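PDB 1OG6: hypothetical oxidoreductase YDHF from Escherichia coli, which probably works as an NADPH-dependent oxidoreductase of the aldo/keto reductase family, binding its cofactor on an alpha/beta barrel. Local coordinates for residues A67-P72 with N116-H121; G215-D220 with Q224-E229; V246-L251 with L278-Q283. All coordinates share one frame; numbering follows the deposited sequence.

From the N terminus, contact 1 comes first: it closes a loop of 43 residues in which strand 79-87 and nearly all of helix 103-116 lie, and joins the C-terminal part of helix 60-69 to the turn leading into strand 122-127. Contact 2 spans just three residues, folding helix 224-237 back on the short cofactor-binding helix 216-219. Contact 3 then bridges 26 residues, bringing helix 242-251 against the segment that enters helix 282-293. The three loops follow in series, neither nested nor crossed. Contacts 2 and 3, with centres about 17 Å apart, meet where Leu217 packs on Val246; contact 1 lies on the opposite side of the chain's centre, its centre about 38 Å from that of contact 2.

Contact 1: A67-P72 with N116-H121; sequences ALKLAP and NLATDH
Leu68 and Lys69, at the C-terminal part of helix 60-69, meet the Schellman motif that ends helix 103-116 in this alpha/beta barrel. The two side chains address successive residues of the turn: Leu68 meets the backbone at Leu117, and Lys69 meets the methyl group of Ala118. The CB of Leu68 points toward the turn, and its CD1 branch does the touching, 3.3 Å from Leu117 O, so this meeting is of methyl with carbonyl rather than of two leucine side chains. With CG anti to the carbonyl carbon (chi1 -65°), the leucine brings that branch to the turn while its side chain also packs on Leu74 and Met78, a buried setting that suits a branched aliphatic residue. The side chain of Leu117 turns instead to Glu61 and Phe64, earlier on the same helix 60-69.

Ala118 takes the left-handed conformation (phi 51°) that closes a Schellman motif; alanine is tolerated there, and its single methyl is what meets the helix. Lysine suits the exposed position opposite, because its aliphatic stem can lie against a methyl group while the ammonium is carried onward by a chain bent at chi3, to a long, weak ion pair with Glu66. The stem meets the alanine through two successive carbons: Lys69 CD lies 3.8 Å from Ala118 CB, and Lys69 CG approaches the same Ala118 CB to 3.3 Å.

Contact 2: G215-D220 with Q224-E229; sequences GRLFND and QPLRDE. With NAP (NADP nicotinamide-adenine-dinucleotide phosphate), chain F.
The guanidinium of Arg227 meets the backbone of residues 217-220, while the CB of Phe218 points away from helix 224-237 and its ring lies against the NADP adenine. Leu217 O sits over one face of the guanidinium; at its edge, in plane, lie Phe218 O and Gln224 N, the former 2.7 Å from Arg227 NH1 but at a poor angle for a hydrogen bond. Asp220 O approaches obliquely, 2.7 Å from Arg227 NH2. The phenyl ring has the adenine over one face, Phe218 CZ lying 3.7 Å from NAP C5A; Leu217 CB covers the opposite face, offset toward the rim, and Gly215 CA lies in plane at the edge.

The CA-CB bond of Leu217 does not aim at the other helix, but with CG anti to the backbone N (chi1 174°) the branch end swings over to it, Leu217 CD1 lying 3.5 Å from Leu226 CD2. The two side chains cross at about a right angle, and both pack on Val186, where buried aliphatic branches fit well. Glycine suits position 215 because, at phi 103°, a CB would press on the preceding carbonyl O and also meet the ribose; Gly215 CA lies 3.1 Å from NAP O4B. A salt bridge joins Arg216 NE to Asp220 OD2, just after the short helix.

Arginine is long enough to reach the carbonyl oxygens of Leu217, Phe218 and Asp220, and its NE makes a weak hydrogen bond to Phe223 O. The positive charge beside these oxygens is probably favourable, consistent with steadying the short helix that carries Phe218.

Contact 3: V246-L251 with L278-Q283; sequences VNAWVL and LKMTRQ
Met280 carries this contact, setting its thioether against Ala248 and Trp249 of helix 242-251. The segment begins at Leu278, where the backbones come nearest, with 7.0 Å between Leu278 CA and Ala248 CA; its CB points toward the helix, and its aliphatic side chain packs on Ala239. Beyond Lys279, whose CB points away, the chain brings in the methionine.

Met280 is long, flexible and apolar, and it reaches the helix with CG anti to the backbone N (chi1 174°). Its chain runs extended through chi2 and bends at chi3 (-63°), which places the terminal methyl beside Ala248: Met280 CE is 4.3 Å from Ala248 CB. The sulfur comes alongside the backbone of the next residue, Met280 SD lying 3.8 Å from Trp249 CA. It also makes a Met-aromatic contact, set obliquely to the indole, with Met280 SD 4.2 Å from Trp249 CD1. Alanine suits the helix here because its methyl is small enough to let the thioether come close to the backbone. With an alanine in place of Met280, the space beside Ala248 would probably be left unfilled and the indole of Trp249 would lose its sulfur neighbour.

Thr281 follows at the N-cap of helix 282-293, where a short hydroxyl side chain is common, and its backbone N is hydrogen-bonded to Gln284 OE1. Arg282 forms salt bridges with Asp131 and Asp102 of a second subunit. Within the chain, Trp285 of the same helix stacks on Trp249 and donates a hydrogen bond to Trp249 O, while Met280 also packs on Trp285, Ile288 and Leu237. The loop that leads into helix 282-293 thus packs through Met280 on helix 242-251, among the outer helices of the TIM barrel of the aldo/keto reductase fold.

Contact 1: A67-P72 with N116-H121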
loop_
_atom_site.group_PDB
_atom_site.type_symbol
_atom_site.label_atom_id
_atom_site.label_comp_id
_atom_site.label_asym_id
_atom_site.label_seq_id
_atom_site.Cartn_x
_atom_site.Cartn_y
_atom_site.Cartn_z
ATOM N N ALA C 67 36.094 14.889 -20.043
ATOM C CA ALA C 67 36.428 15.988 -19.147
ATOM C C ALA C 67 37.353 15.499 -18.041
ATOM O O ALA C 67 38.347 16.151 -17.719
ATOM C CB ALA C 67 35.164 16.564 -18.547
ATOM N N LEU C 68 37.021 14.351 -17.456
ATOM C CA LEU C 68 37.841 13.780 -16.391
ATOM C C LEU C 68 39.208 13.350 -16.898
ATOM O O LEU C 68 40.176 13.330 -16.140
ATOM C CB LEU C 68 37.152 12.571 -15.770
ATOM C CG LEU C 68 35.856 12.845 -15.028
ATOM C CD1 LEU C 68 35.390 11.551 -14.375
ATOM C CD2 LEU C 68 36.081 13.934 -13.995
ATOM N N LYS C 69 39.278 12.991 -18.178
ATOM C CA LYS C 69 40.529 12.557 -18.782
ATOM C C LYS C 69 41.513 13.709 -18.949
ATOM O O LYS C 69 42.704 13.541 -18.692
ATOM C CB LYS C 69 40.269 11.876 -20.134
ATOM C CG LYS C 69 39.543 10.540 -19.998
ATOM C CD LYS C 69 39.748 9.604 -21.198
ATOM C CE LYS C 69 39.093 10.116 -22.486
ATOM N NZ LYS C 69 39.190 9.139 -23.629
ATOM N N LEU C 70 41.023 14.876 -19.357
ATOM C CA LEU C 70 41.911 16.014 -19.538
ATOM C C LEU C 70 41.989 16.867 -18.278
ATOM O O LEU C 70 42.634 17.913 -18.248
ATOM C CB LEU C 70 41.480 16.843 -20.756
ATOM C CG LEU C 70 40.369 17.888 -20.748
ATOM C CD1 LEU C 70 40.878 19.197 -20.154
ATOM C CD2 LEU C 70 39.923 18.136 -22.180
ATOM N N ALA C 71 41.334 16.395 -17.228
ATOM C CA ALA C 71 41.330 17.073 -15.939
ATOM C C ALA C 71 41.129 15.962 -14.918
ATOM O O ALA C 71 40.149 15.940 -14.181
ATOM C CB ALA C 71 40.190 18.068 -15.878
ATOM N N PRO C 72 42.074 15.017 -14.867
ATOM C CA PRO C 72 42.034 13.870 -13.955
ATOM C C PRO C 72 42.151 14.168 -12.464
ATOM O O PRO C 72 41.972 13.271 -11.639
ATOM C CB PRO C 72 43.170 12.994 -14.472
ATOM C CG PRO C 72 44.173 14.010 -14.918
ATOM C CD PRO C 72 43.325 15.022 -15.649
ATOM N N ASN C 116 33.154 4.707 -19.974
ATOM C CA ASN C 116 32.768 5.979 -20.571
ATOM C C ASN C 116 33.185 7.177 -19.739
ATOM O O ASN C 116 33.642 8.180 -20.285
ATOM C CB ASN C 116 31.263 6.012 -20.789
ATOM C CG ASN C 116 30.779 4.832 -21.590
ATOM O OD1 ASN C 116 31.243 4.597 -22.706
ATOM N ND2 ASN C 116 29.845 4.075 -21.028
ATOM N N LEU C 117 33.030 7.074 -18.423
ATOM C CA LEU C 117 33.402 8.161 -17.521
ATOM C C LEU C 117 34.896 8.180 -17.191
ATOM O O LEU C 117 35.362 9.020 -16.421
ATOM C CB LEU C 117 32.593 8.068 -16.227
ATOM C CG LEU C 117 31.084 8.240 -16.380
ATOM C CD1 LEU C 117 30.412 8.167 -15.018
ATOM C CD2 LEU C 117 30.795 9.573 -17.043
ATOM N N ALA C 118 35.646 7.257 -17.781
ATOM C CA ALA C 118 37.078 7.177 -17.541
ATOM C C ALA C 118 37.345 7.150 -16.045
ATOM O O ALA C 118 38.232 7.848 -15.555
ATOM C CB ALA C 118 37.788 8.366 -18.172
ATOM N N THR C 119 36.564 6.350 -15.322
ATOM C CA THR C 119 36.717 6.218 -13.878
ATOM C C THR C 119 36.888 4.738 -13.558
ATOM O O THR C 119 36.430 3.889 -14.308
ATOM C CB THR C 119 35.482 6.784 -13.138
ATOM O OG1 THR C 119 35.751 6.834 -11.736
ATOM C CG2 THR C 119 34.260 5.924 -13.382
ATOM N N ASP C 120 37.552 4.416 -12.461
ATOM C CA ASP C 120 37.747 3.010 -12.140
ATOM C C ASP C 120 36.629 2.427 -11.285
ATOM O O ASP C 120 36.596 1.214 -11.054
ATOM C CB ASP C 120 39.081 2.795 -11.427
ATOM C CG ASP C 120 39.043 3.223 -9.976
ATOM O OD1 ASP C 120 39.087 4.446 -9.704
ATOM O OD2 ASP C 120 38.961 2.325 -9.108
ATOM N N HIS C 121 35.722 3.285 -10.811
ATOM C CA HIS C 121 34.602 2.843 -9.981
ATOM C C HIS C 121 33.503 3.892 -9.902
ATOM O O HIS C 121 33.719 5.068 -10.190
ATOM C CB HIS C 121 35.071 2.542 -8.561
ATOM C CG HIS C 121 35.389 3.768 -7.768
ATOM N ND1 HIS C 121 36.361 4.665 -8.147
ATOM C CD2 HIS C 121 34.844 4.262 -6.633
ATOM C CE1 HIS C 121 36.403 5.661 -7.279
ATOM N NE2 HIS C 121 35.491 5.441 -6.351
#

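Contact 2: G215-D220 with Q224-E229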
loop_
_atom_site.group_PDB
_atom_site.type_symbol
_atom_site.label_atom_id
_atom_site.label_comp_id
_atom_site.label_asym_id
_atom_site.label_seq_id
_atom_site.Cartn_x
_atom_site.Cartn_y
_atom_site.Cartn_z
ATOM N N GLY C 215 11.449 22.259 -15.734
ATOM C CA GLY C 215 11.561 23.581 -16.315
ATOM C C GLY C 215 10.219 24.146 -16.737
ATOM O O GLY C 215 10.109 25.335 -17.046
ATOM N N ARG C 216 9.194 23.299 -16.746
ATOM C CA ARG C 216 7.866 23.741 -17.137
ATOM C C ARG C 216 7.160 24.434 -15.975
ATOM O O ARG C 216 5.934 24.519 -15.932
ATOM C CB ARG C 216 7.027 22.561 -17.643
ATOM C CG ARG C 216 6.478 21.631 -16.574
ATOM C CD ARG C 216 5.533 20.609 -17.203
ATOM N NE ARG C 216 4.708 19.912 -16.219
ATOM C CZ ARG C 216 5.178 19.075 -15.297
ATOM N NH1 ARG C 216 6.480 18.825 -15.230
ATOM N NH2 ARG C 216 4.347 18.485 -14.442
ATOM N N LEU C 217 7.946 24.930 -15.030
ATOM C CA LEU C 217 7.397 25.632 -13.880
ATOM C C LEU C 217 7.274 27.103 -14.245
ATOM O O LEU C 217 6.341 27.783 -13.820
ATOM C CB LEU C 217 8.326 25.488 -12.669
ATOM C CG LEU C 217 7.960 26.286 -11.412
ATOM C CD1 LEU C 217 6.748 25.651 -10.745
ATOM C CD2 LEU C 217 9.143 26.320 -10.455
ATOM N N PHE C 218 8.222 27.583 -15.046
ATOM C CA PHE C 218 8.246 28.982 -15.461
ATOM C C PHE C 218 7.571 29.188 -16.810
ATOM O O PHE C 218 7.274 30.321 -17.197
ATOM C CB PHE C 218 9.691 29.488 -15.557
ATOM C CG PHE C 218 10.655 28.779 -14.643
ATOM C CD1 PHE C 218 11.102 27.493 -14.942
ATOM C CD2 PHE C 218 11.117 29.395 -13.485
ATOM C CE1 PHE C 218 11.996 26.832 -14.100
ATOM C CE2 PHE C 218 12.010 28.744 -12.640
ATOM C CZ PHE C 218 12.450 27.459 -12.948
ATOM N N ASN C 219 7.334 28.089 -17.521
ATOM C CA ASN C 219 6.721 28.142 -18.841
ATOM C C ASN C 219 5.259 27.706 -18.867
ATOM O O ASN C 219 4.416 28.399 -19.435
ATOM C CB ASN C 219 7.538 27.291 -19.819
ATOM C CG ASN C 219 8.969 27.798 -19.979
ATOM O OD1 ASN C 219 9.195 28.918 -20.446
ATOM N ND2 ASN C 219 9.941 26.974 -19.587
ATOM N N ASP C 220 4.955 26.564 -18.260
ATOM C CA ASP C 220 3.582 26.073 -18.234
ATOM C C ASP C 220 2.661 27.158 -17.689
ATOM O O ASP C 220 2.891 27.680 -16.599
ATOM C CB ASP C 220 3.471 24.831 -17.353
ATOM C CG ASP C 220 2.827 23.665 -18.073
ATOM O OD1 ASP C 220 1.843 23.893 -18.811
ATOM O OD2 ASP C 220 3.297 22.519 -17.897
ATOM N N GLN C 224 0.352 29.635 -12.798
ATOM C CA GLN C 224 0.464 31.021 -12.366
ATOM C C GLN C 224 0.132 31.203 -10.890
ATOM O O GLN C 224 0.757 32.009 -10.205
ATOM C CB GLN C 224 -0.419 31.933 -13.212
ATOM C CG GLN C 224 0.353 32.664 -14.295
ATOM C CD GLN C 224 1.651 33.264 -13.775
ATOM O OE1 GLN C 224 1.682 33.874 -12.706
ATOM N NE2 GLN C 224 2.726 33.099 -14.536
ATOM N N PRO C 225 -0.861 30.463 -10.379
ATOM C CA PRO C 225 -1.195 30.618 -8.958
ATOM C C PRO C 225 -0.003 30.212 -8.085
ATOM O O PRO C 225 0.239 30.797 -7.027
ATOM C CB PRO C 225 -2.385 29.676 -8.781
ATOM C CG PRO C 225 -3.027 29.683 -10.130
ATOM C CD PRO C 225 -1.843 29.597 -11.057
ATOM N N LEU C 226 0.735 29.209 -8.553
ATOM C CA LEU C 226 1.899 28.700 -7.846
ATOM C C LEU C 226 3.102 29.617 -7.972
ATOM O O LEU C 226 3.924 29.682 -7.069
ATOM C CB LEU C 226 2.280 27.320 -8.371
ATOM C CG LEU C 226 3.628 26.812 -7.860
ATOM C CD1 LEU C 226 3.557 26.597 -6.358
ATOM C CD2 LEU C 226 4.001 25.527 -8.567
ATOM N N ARG C 227 3.226 30.306 -9.098
ATOM C CA ARG C 227 4.350 31.213 -9.279
ATOM C C ARG C 227 4.073 32.544 -8.601
ATOM O O ARG C 227 4.997 33.279 -8.252
ATOM C CB ARG C 227 4.621 31.430 -10.760
ATOM C CG ARG C 227 5.570 30.413 -11.342
ATOM C CD ARG C 227 5.634 30.541 -12.842
ATOM N NE ARG C 227 4.327 30.296 -13.431
ATOM C CZ ARG C 227 4.106 30.169 -14.731
ATOM N NH1 ARG C 227 5.114 30.265 -15.585
ATOM N NH2 ARG C 227 2.880 29.948 -15.175
ATOM N N ASP C 228 2.795 32.855 -8.413
ATOM C CA ASP C 228 2.417 34.095 -7.756
ATOM C C ASP C 228 2.676 33.918 -6.281
ATOM O O ASP C 228 3.223 34.803 -5.632
ATOM C CB ASP C 228 0.941 34.402 -7.985
ATOM C CG ASP C 228 0.643 34.785 -9.417
ATOM O OD1 ASP C 228 -0.540 34.998 -9.736
ATOM O OD2 ASP C 228 1.588 34.878 -10.229
ATOM N N GLU C 229 2.287 32.758 -5.759
ATOM C CA GLU C 229 2.481 32.457 -4.348
ATOM C C GLU C 229 3.960 32.386 -4.044
ATOM O O GLU C 229 4.430 32.957 -3.063
ATOM C CB GLU C 229 1.823 31.136 -3.987
ATOM C CG GLU C 229 1.901 30.830 -2.524
ATOM C CD GLU C 229 1.462 32.003 -1.670
ATOM O OE1 GLU C 229 0.303 32.448 -1.797
ATOM O OE2 GLU C 229 2.283 32.487 -0.865
HETATM P PA NAP F . 14.783 20.457 -13.160
HETATM O O1A NAP F . 13.381 20.607 -13.115
HETATM O O2A NAP F . 15.744 20.739 -12.025
HETATM O O5B NAP F . 15.374 21.299 -14.392
HETATM C C5B NAP F . 14.906 22.656 -14.552
HETATM C C4B NAP F . 15.053 22.937 -16.086
HETATM O O4B NAP F . 14.531 24.317 -16.206
HETATM C C3B NAP F . 16.512 23.046 -16.601
HETATM O O3B NAP F . 16.521 22.378 -17.857
HETATM C C2B NAP F . 16.823 24.521 -16.767
HETATM O O2B NAP F . 17.484 24.832 -17.991
HETATM C C1B NAP F . 15.447 25.248 -16.710
HETATM N N9A NAP F . 15.527 26.408 -15.836
HETATM C C8A NAP F . 16.124 26.589 -14.601
HETATM N N7A NAP F . 15.987 27.803 -14.102
HETATM C C5A NAP F . 15.249 28.460 -15.079
HETATM C C6A NAP F . 14.787 29.788 -15.121
HETATM N N6A NAP F . 14.969 30.742 -14.187
HETATM N N1A NAP F . 14.054 30.175 -16.258
HETATM N N3A NAP F . 14.243 27.951 -17.284
HETATM C C4A NAP F . 14.964 27.595 -16.153
HETATM O O3 NAP F . 15.104 18.955 -13.568
HETATM P PN NAP F . 15.404 18.276 -14.957
HETATM O O1N NAP F . 14.439 17.395 -15.624
HETATM O O2N NAP F . 16.872 18.246 -15.235
HETATM O O5D NAP F . 15.572 16.920 -14.083
HETATM C C5D NAP F . 16.300 16.851 -12.794
HETATM C C4D NAP F . 17.480 15.894 -12.862
HETATM O O4D NAP F . 17.152 14.552 -12.418
HETATM C C3D NAP F . 18.215 15.728 -14.241
HETATM O O3D NAP F . 19.363 16.578 -14.341
HETATM O O2D NAP F . 19.927 13.920 -14.140
HETATM C C1D NAP F . 17.709 13.550 -13.324
HETATM N N1N NAP F . 16.582 12.697 -13.858
HETATM C C2N NAP F . 16.297 11.421 -13.306
HETATM C C3N NAP F . 15.263 10.661 -13.856
HETATM C C7N NAP F . 14.959 9.282 -13.256
HETATM O O7N NAP F . 14.062 8.663 -13.768
HETATM N N7N NAP F . 15.639 8.812 -12.245
HETATM C C4N NAP F . 14.472 11.153 -14.991
HETATM C C5N NAP F . 14.786 12.440 -15.517
HETATM C C6N NAP F . 15.838 13.231 -14.968
HETATM P P2B NAP F . 18.643 25.953 -18.135
HETATM O O1X NAP F . 20.057 25.924 -17.565
HETATM O O2X NAP F . 18.328 26.791 -19.353
HETATM O O3X NAP F . 19.230 24.833 -18.965
#

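Contact 3: V246-L251 with L278-Q283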
loop_
_atom_site.group_PDB
_atom_site.type_symbol
_atom_site.label_atom_id
_atom_site.label_comp_id
_atom_site.label_asym_id
_atom_site.label_seq_id
_atom_site.Cartn_x
_atom_site.Cartn_y
_atom_site.Cartn_z
ATOM N N VAL C 246 11.298 27.033 -4.205
ATOM C CA VAL C 246 10.928 25.665 -4.510
ATOM C C VAL C 246 12.010 24.728 -3.985
ATOM O O VAL C 246 11.719 23.787 -3.260
ATOM C CB VAL C 246 10.781 25.457 -6.021
ATOM C CG1 VAL C 246 10.259 24.079 -6.307
ATOM C CG2 VAL C 246 9.844 26.484 -6.590
ATOM N N ASN C 247 13.263 24.985 -4.345
ATOM C CA ASN C 247 14.364 24.144 -3.887
ATOM C C ASN C 247 14.398 24.107 -2.355
ATOM O O ASN C 247 15.149 23.349 -1.770
ATOM C CB ASN C 247 15.715 24.653 -4.455
ATOM C CG ASN C 247 16.146 23.922 -5.758
ATOM O OD1 ASN C 247 16.742 24.512 -6.666
ATOM N ND2 ASN C 247 15.856 22.632 -5.829
ATOM N N ALA C 248 13.578 24.921 -1.699
ATOM C CA ALA C 248 13.544 24.948 -0.231
ATOM C C ALA C 248 12.301 24.214 0.244
ATOM O O ALA C 248 12.331 23.488 1.241
ATOM C CB ALA C 248 13.531 26.389 0.279
ATOM N N TRP C 249 11.201 24.430 -0.476
ATOM C CA TRP C 249 9.938 23.778 -0.177
ATOM C C TRP C 249 10.240 22.287 -0.158
ATOM O O TRP C 249 9.753 21.548 0.693
ATOM C CB TRP C 249 8.922 24.071 -1.277
ATOM C CG TRP C 249 7.597 23.422 -1.039
ATOM C CD1 TRP C 249 6.574 23.901 -0.274
ATOM C CD2 TRP C 249 7.170 22.146 -1.525
ATOM N NE1 TRP C 249 5.539 23.002 -0.251
ATOM C CE2 TRP C 249 5.879 21.914 -1.011
ATOM C CE3 TRP C 249 7.756 21.173 -2.343
ATOM C CZ2 TRP C 249 5.162 20.747 -1.288
ATOM C CZ3 TRP C 249 7.041 20.014 -2.615
ATOM C CH2 TRP C 249 5.758 19.812 -2.087
ATOM N N VAL C 250 11.064 21.870 -1.116
ATOM C CA VAL C 250 11.481 20.483 -1.272
ATOM C C VAL C 250 12.485 20.122 -0.179
ATOM O O VAL C 250 12.380 19.099 0.492
ATOM C CB VAL C 250 12.173 20.274 -2.643
ATOM C CG1 VAL C 250 12.614 18.844 -2.786
ATOM C CG2 VAL C 250 11.233 20.640 -3.772
ATOM N N LEU C 251 13.460 20.996 -0.008
ATOM C CA LEU C 251 14.521 20.795 0.958
ATOM C C LEU C 251 14.031 20.513 2.369
ATOM O O LEU C 251 14.712 19.812 3.124
ATOM C CB LEU C 251 15.429 22.031 0.956
ATOM C CG LEU C 251 16.950 21.892 0.922
ATOM C CD1 LEU C 251 17.382 20.835 -0.064
ATOM C CD2 LEU C 251 17.531 23.221 0.547
ATOM N N LEU C 278 17.949 29.395 3.247
ATOM C CA LEU C 278 16.618 29.938 3.516
ATOM C C LEU C 278 15.903 29.126 4.572
ATOM O O LEU C 278 16.082 27.912 4.656
ATOM C CB LEU C 278 15.761 29.956 2.247
ATOM C CG LEU C 278 16.218 30.814 1.073
ATOM C CD1 LEU C 278 15.152 30.795 0.007
ATOM C CD2 LEU C 278 16.477 32.232 1.538
ATOM N N LYS C 279 15.088 29.801 5.374
ATOM C CA LYS C 279 14.336 29.130 6.412
ATOM C C LYS C 279 12.848 29.381 6.211
ATOM O O LYS C 279 12.337 30.453 6.525
ATOM C CB LYS C 279 14.823 29.596 7.786
ATOM C CG LYS C 279 16.262 29.122 8.084
ATOM C CD LYS C 279 16.771 29.516 9.478
ATOM C CE LYS C 279 17.154 31.000 9.578
ATOM N NZ LYS C 279 18.301 31.380 8.699
ATOM N N MET C 280 12.177 28.366 5.666
ATOM C CA MET C 280 10.748 28.397 5.353
ATOM C C MET C 280 9.865 27.889 6.489
ATOM O O MET C 280 10.133 26.829 7.047
ATOM C CB MET C 280 10.495 27.552 4.096
ATOM C CG MET C 280 9.025 27.356 3.721
ATOM S SD MET C 280 8.798 26.557 2.123
ATOM C CE MET C 280 9.536 27.749 1.065
ATOM N N THR C 281 8.808 28.637 6.811
ATOM C CA THR C 281 7.873 28.270 7.879
ATOM C C THR C 281 6.869 27.204 7.429
ATOM O O THR C 281 6.722 26.950 6.233
ATOM C CB THR C 281 7.099 29.510 8.386
ATOM O OG1 THR C 281 6.436 30.165 7.298
ATOM C CG2 THR C 281 8.048 30.490 9.014
ATOM N N ARG C 282 6.178 26.573 8.374
ATOM C CA ARG C 282 5.211 25.544 8.003
ATOM C C ARG C 282 4.055 26.132 7.213
ATOM O O ARG C 282 3.625 25.567 6.215
ATOM C CB ARG C 282 4.654 24.839 9.236
ATOM C CG ARG C 282 5.697 24.119 10.060
ATOM C CD ARG C 282 5.069 23.392 11.251
ATOM N NE ARG C 282 4.387 22.171 10.845
ATOM C CZ ARG C 282 4.885 20.953 11.005
ATOM N NH1 ARG C 282 6.074 20.781 11.571
ATOM N NH2 ARG C 282 4.190 19.906 10.588
ATOM N N GLN C 283 3.551 27.271 7.662
ATOM C CA GLN C 283 2.434 27.932 7.002
ATOM C C GLN C 283 2.817 28.511 5.647
ATOM O O GLN C 283 1.962 28.896 4.855
ATOM C CB GLN C 283 1.917 29.043 7.896
ATOM C CG GLN C 283 0.453 28.962 8.171
ATOM C CD GLN C 283 0.020 30.034 9.119
ATOM O OE1 GLN C 283 0.494 30.099 10.244
ATOM N NE2 GLN C 283 -0.877 30.890 8.670
#